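Side-chain contacts in regulatory protein AsnC (Escherichia coli, PDB 2CG4), which activates transcription of asnA, controls transcription of its own gene and represses gidA expression post-transcriptionally, as an asparagine-binding, DNA-binding regulator of the Lrp/AsnC family: residues A[7-10]-A[11-15]; A[120-124]-A[125-129]. The protein carries 1 engineered substitution. All blocks are in the same frame, centred on the assembly; numbering follows the deposited sequence.

Interaction 1 (A[7-10]-A[11-15])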
loop_
_atom_site.group_PDB
_atom_site.type_symbol
_atom_site.label_atom_id
_atom_site.label_comp_id
_atom_site.label_asym_id
_atom_site.label_seq_id
_atom_site.Cartn_x
_atom_site.Cartn_y
_atom_site.Cartn_z
ATOM N N ASP A 7 -35.070 19.767 -22.787
ATOM C CA ASP A 7 -34.944 21.077 -23.422
ATOM C C ASP A 7 -34.056 21.984 -22.578
ATOM O O ASP A 7 -33.656 21.613 -21.479
ATOM C CB ASP A 7 -36.324 21.735 -23.598
ATOM C CG ASP A 7 -37.390 20.761 -24.077
ATOM O OD1 ASP A 7 -37.802 19.883 -23.285
ATOM O OD2 ASP A 7 -37.830 20.882 -25.240
ATOM N N ASN A 8 -33.759 23.176 -23.083
ATOM C CA ASN A 8 -33.254 24.241 -22.224
ATOM C C ASN A 8 -34.352 24.894 -21.383
ATOM O O ASN A 8 -34.068 25.649 -20.450
ATOM C CB ASN A 8 -32.484 25.290 -23.033
ATOM C CG ASN A 8 -31.090 24.815 -23.419
ATOM O OD1 ASN A 8 -30.204 24.679 -22.566
ATOM N ND2 ASN A 8 -30.892 24.550 -24.707
ATOM N N LEU A 9 -35.605 24.594 -21.710
ATOM C CA LEU A 9 -36.717 24.942 -20.830
ATOM C C LEU A 9 -36.681 24.086 -19.571
ATOM O O LEU A 9 -36.854 24.587 -18.462
ATOM C CB LEU A 9 -38.064 24.762 -21.539
ATOM C CG LEU A 9 -39.277 25.039 -20.647
ATOM C CD1 LEU A 9 -39.443 26.536 -20.411
ATOM C CD2 LEU A 9 -40.544 24.434 -21.220
ATOM N N ASP A 10 -36.464 22.790 -19.762
ATOM C CA ASP A 10 -36.330 21.845 -18.667
ATOM C C ASP A 10 -35.188 22.215 -17.718
ATOM O O ASP A 10 -35.352 22.185 -16.501
ATOM C CB ASP A 10 -36.124 20.440 -19.226
ATOM C CG ASP A 10 -37.418 19.807 -19.701
ATOM O OD1 ASP A 10 -38.492 20.221 -19.215
ATOM O OD2 ASP A 10 -37.365 18.892 -20.551
ATOM N N ARG A 11 -34.039 22.570 -18.283
ATOM C CA ARG A 11 -32.887 22.992 -17.495
ATOM C C ARG A 11 -33.171 24.277 -16.727
ATOM O O ARG A 11 -32.789 24.411 -15.563
ATOM C CB ARG A 11 -31.659 23.177 -18.386
ATOM C CG ARG A 11 -31.053 21.874 -18.878
ATOM C CD ARG A 11 -29.927 22.115 -19.870
ATOM N NE ARG A 11 -29.519 20.873 -20.521
ATOM C CZ ARG A 11 -29.959 20.466 -21.709
ATOM N NH1 ARG A 11 -30.823 21.206 -22.397
ATOM N NH2 ARG A 11 -29.533 19.315 -22.218
ATOM N N GLY A 12 -33.834 25.223 -17.382
ATOM C CA GLY A 12 -34.171 26.495 -16.754
ATOM C C GLY A 12 -35.077 26.304 -15.554
ATOM O O GLY A 12 -34.906 26.954 -14.519
ATOM N N ILE A 13 -36.041 25.406 -15.695
ATOM C CA ILE A 13 -36.948 25.066 -14.604
ATOM C C ILE A 13 -36.193 24.421 -13.449
ATOM O O ILE A 13 -36.414 24.771 -12.289
ATOM C CB ILE A 13 -38.071 24.131 -15.078
ATOM C CG1 ILE A 13 -39.069 24.907 -15.943
ATOM C CG2 ILE A 13 -38.774 23.492 -13.889
ATOM C CD1 ILE A 13 -39.986 24.024 -16.758
ATOM N N LEU A 14 -35.296 23.492 -13.778
ATOM C CA LEU A 14 -34.546 22.740 -12.773
ATOM C C LEU A 14 -33.611 23.633 -11.961
ATOM O O LEU A 14 -33.598 23.565 -10.742
ATOM C CB LEU A 14 -33.765 21.595 -13.420
ATOM C CG LEU A 14 -34.554 20.329 -13.768
ATOM C CD1 LEU A 14 -33.616 19.190 -14.124
ATOM C CD2 LEU A 14 -35.490 19.925 -12.645
ATOM N N GLU A 15 -32.839 24.478 -12.636
ATOM C CA GLU A 15 -32.030 25.475 -11.942
ATOM C C GLU A 15 -32.862 26.314 -10.963
ATOM O O GLU A 15 -32.522 26.434 -9.782
ATOM C CB GLU A 15 -31.325 26.388 -12.940
ATOM C CG GLU A 15 -30.073 27.040 -12.378
ATOM C CD GLU A 15 -29.675 28.298 -13.127
ATOM O OE1 GLU A 15 -29.066 29.194 -12.502
ATOM O OE2 GLU A 15 -29.968 28.390 -14.339
#
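Asn8, Leu9 and Asp10 hand their carbonyl oxygens to the amides of Gly12, Ile13 and Leu14 in the first turns of helix 8-19, Ile13 N lying 3.0 Å from Leu9 O, while the bond from Arg11 N to Asp7 O is weak. On one flank the extended Arg11 side chain runs back toward the helix start: with CG beside its backbone N (chi1 -73°), CG passes 3.7 Å from Asp7 O. The guanidinium finishes near the Asn8 amide, the two planes 43° apart, with Asn8 OD1 3.5 Å from Arg11 NH1. On another flank Ile13 CD1 meets Leu9 CG at 4.1 Å, a single apolar touch one turn apart, both residues continuing onto Arg42. Asp7, at the N-cap position, makes no capping bond with its carboxylate; its backbone N gives a weak bond to Asp10 OD2, at 3.3 Å. Asp7 OD1 and Asp10 OD1 form salt bridges with Arg42, whose positive charge probably eases the closeness of the two carboxylates. Leu14 packs on Ile57 of a second subunit. By these salt bridges and apolar contacts the start of helix 8-19 packs on helix 36-49, which carries the last part of the predicted helix-turn-helix (residues 25-44).

Interaction 2 (A[120-124]-A[125-129]). With ASN (asparagine), chain C.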
loop_
_atom_site.group_PDB
_atom_site.type_symbol
_atom_site.label_atom_id
_atom_site.label_comp_id
_atom_site.label_asym_id
_atom_site.label_seq_id
_atom_site.Cartn_x
_atom_site.Cartn_y
_atom_site.Cartn_z
ATOM N N GLN A 120 -17.026 5.203 17.508
ATOM C CA GLN A 120 -16.383 4.022 18.049
ATOM C C GLN A 120 -17.400 2.921 18.374
ATOM O O GLN A 120 -17.143 1.749 18.124
ATOM C CB GLN A 120 -15.576 4.404 19.294
ATOM C CG GLN A 120 -15.073 3.233 20.110
ATOM C CD GLN A 120 -15.952 2.937 21.307
ATOM O OE1 GLN A 120 -16.324 3.841 22.049
ATOM N NE2 GLN A 120 -16.296 1.665 21.495
ATOM N N HIS A 121 -18.551 3.306 18.927
ATOM C CA HIS A 121 -19.615 2.355 19.267
ATOM C C HIS A 121 -20.231 1.719 18.018
ATOM O O HIS A 121 -20.436 0.507 17.976
ATOM C CB HIS A 121 -20.705 3.025 20.125
ATOM C CG HIS A 121 -21.893 2.145 20.392
ATOM N ND1 HIS A 121 -21.915 1.208 21.405
ATOM C CD2 HIS A 121 -23.091 2.044 19.764
ATOM C CE1 HIS A 121 -23.073 0.571 21.389
ATOM N NE2 HIS A 121 -23.805 1.060 20.403
ATOM N N VAL A 122 -20.517 2.535 17.006
ATOM C CA VAL A 122 -21.001 2.027 15.713
ATOM C C VAL A 122 -20.015 1.075 15.014
ATOM O O VAL A 122 -20.369 -0.064 14.709
ATOM C CB VAL A 122 -21.404 3.174 14.745
ATOM C CG1 VAL A 122 -21.890 2.612 13.418
ATOM C CG2 VAL A 122 -22.475 4.054 15.377
ATOM N N LEU A 123 -18.786 1.528 14.763
ATOM C CA LEU A 123 -17.752 0.641 14.205
ATOM C C LEU A 123 -17.726 -0.729 14.872
ATOM O O LEU A 123 -17.850 -1.756 14.203
ATOM C CB LEU A 123 -16.368 1.272 14.304
ATOM C CG LEU A 123 -15.910 1.950 13.022
ATOM C CD1 LEU A 123 -14.541 2.563 13.220
ATOM C CD2 LEU A 123 -15.923 0.954 11.858
ATOM N N ILE A 124 -17.554 -0.731 16.193
ATOM C CA ILE A 124 -17.286 -1.953 16.937
ATOM C C ILE A 124 -18.538 -2.819 17.040
ATOM O O ILE A 124 -18.489 -4.025 16.824
ATOM C CB ILE A 124 -16.700 -1.644 18.335
ATOM C CG1 ILE A 124 -15.390 -0.854 18.198
ATOM C CG2 ILE A 124 -16.450 -2.930 19.112
ATOM C CD1 ILE A 124 -14.718 -0.500 19.521
ATOM N N ASN A 125 -19.671 -2.186 17.330
ATOM C CA ASN A 125 -20.865 -2.909 17.743
ATOM C C ASN A 125 -21.906 -3.103 16.646
ATOM O O ASN A 125 -22.709 -4.035 16.720
ATOM C CB ASN A 125 -21.491 -2.244 18.964
ATOM C CG ASN A 125 -20.617 -2.364 20.189
ATOM O OD1 ASN A 125 -20.222 -3.464 20.582
ATOM N ND2 ASN A 125 -20.291 -1.231 20.789
ATOM N N LYS A 126 -21.889 -2.239 15.633
ATOM C CA LYS A 126 -22.869 -2.335 14.552
ATOM C C LYS A 126 -22.265 -2.751 13.215
ATOM O O LYS A 126 -22.827 -3.598 12.511
ATOM C CB LYS A 126 -23.653 -1.028 14.403
ATOM C CG LYS A 126 -24.534 -0.694 15.602
ATOM C CD LYS A 126 -25.101 0.715 15.483
ATOM C CE LYS A 126 -25.927 1.106 16.699
ATOM N NZ LYS A 126 -26.894 2.195 16.376
ATOM N N ILE A 127 -21.129 -2.161 12.858
ATOM C CA ILE A 127 -20.522 -2.406 11.549
ATOM C C ILE A 127 -19.588 -3.620 11.582
ATOM O O ILE A 127 -19.655 -4.497 10.719
ATOM C CB ILE A 127 -19.758 -1.154 11.023
ATOM C CG1 ILE A 127 -20.732 -0.010 10.732
ATOM C CG2 ILE A 127 -18.942 -1.495 9.781
ATOM C CD1 ILE A 127 -20.060 1.342 10.547
ATOM N N GLN A 128 -18.721 -3.662 12.586
ATOM C CA GLN A 128 -17.652 -4.652 12.662
ATOM C C GLN A 128 -18.171 -6.012 13.127
ATOM O O GLN A 128 -17.480 -7.039 13.003
ATOM C CB GLN A 128 -16.612 -4.162 13.656
ATOM C CG GLN A 128 -15.194 -4.417 13.265
ATOM C CD GLN A 128 -14.301 -3.217 13.531
ATOM O OE1 GLN A 128 -13.725 -2.652 12.609
ATOM N NE2 GLN A 128 -14.183 -2.830 14.795
ATOM N N THR A 129 -19.373 -6.007 13.695
ATOM C CA THR A 129 -20.016 -7.245 14.113
ATOM C C THR A 129 -20.620 -7.937 12.904
ATOM O O THR A 129 -20.902 -9.124 12.964
ATOM C CB THR A 129 -21.108 -7.015 15.192
ATOM O OG1 THR A 129 -21.981 -5.954 14.786
ATOM C CG2 THR A 129 -20.480 -6.660 16.531
HETATM N N ASN C . -8.950 0.294 11.272
HETATM C CA ASN C . -10.413 0.414 11.548
HETATM C C ASN C . -11.063 1.512 10.751
HETATM O O ASN C . -10.512 2.610 10.598
HETATM C CB ASN C . -10.671 0.633 13.027
HETATM C CG ASN C . -10.317 -0.571 13.845
HETATM O OD1 ASN C . -10.833 -1.667 13.616
HETATM N ND2 ASN C . -9.416 -0.389 14.793
HETATM O OXT ASN C . -12.149 1.288 10.231
#
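His121 and Asn125 meet one helical turn apart, their side chains crossing at about a right angle with ring and amide planes 52° apart. Asn125 CB sits over one face of the imidazole, offset toward its rim and 4.2 Å from the ring centroid, a CH-pi contact. The Asn125 amide folds back along the helix, CG beside the backbone N (chi1 -67°), and ND2 adds a weak bond to His121 O, which already accepts Asn125 N. On the buried flank the Val122 and Ile127 side chains cross obliquely, Val122 CG1 3.6 Å from Ile127 CD1. Between them the backbone widens into a pi-type turn: Val122 O accepts Lys126 N and, at 2.9 Å, Ile127 N, from opposite faces of its carbonyl plane. Thr129 OG1 donates to Asn125 O at 2.8 Å, while Lys126 NZ forms a salt bridge with Glu94. Leu123 lies beside the bound asparagine, its CD1 4.0 Å from the ligand OXT. Thr136 OG1 and Thr138 N of the same chain, with the backbone oxygens of Thr101, Gly103, Tyr105 and Ser106 of a third subunit, hydrogen-bond this ligand. A pi-type turn late in helix 116-127 thus borders an intersubunit effector pocket of the Lrp/AsnC ligand-binding domain.

In the fold
From the N terminus, interaction 1 comes first, at the start of helix 8-19 in the DNA-binding domain; interaction 2 follows over a hundred residues later, where residues 120-129 run from within helix 116-127 through its C-terminal end region. Each lies within one continuous stretch, so neither closes a long loop, and the two stand in series without nesting or crossing. The centres of interactions 1 and 2 are about 44 Å apart, on opposite sides of the chain's centre. Residues 7-15 hold the start of helix 8-19 against helix 36-49, whereas residues 120-129 lie against strand 133-147 of the antiparallel sheet. Both also reach neighbouring subunits: one through packing of the first helix on strand 52-59 of another chain, the other around the asparagine site.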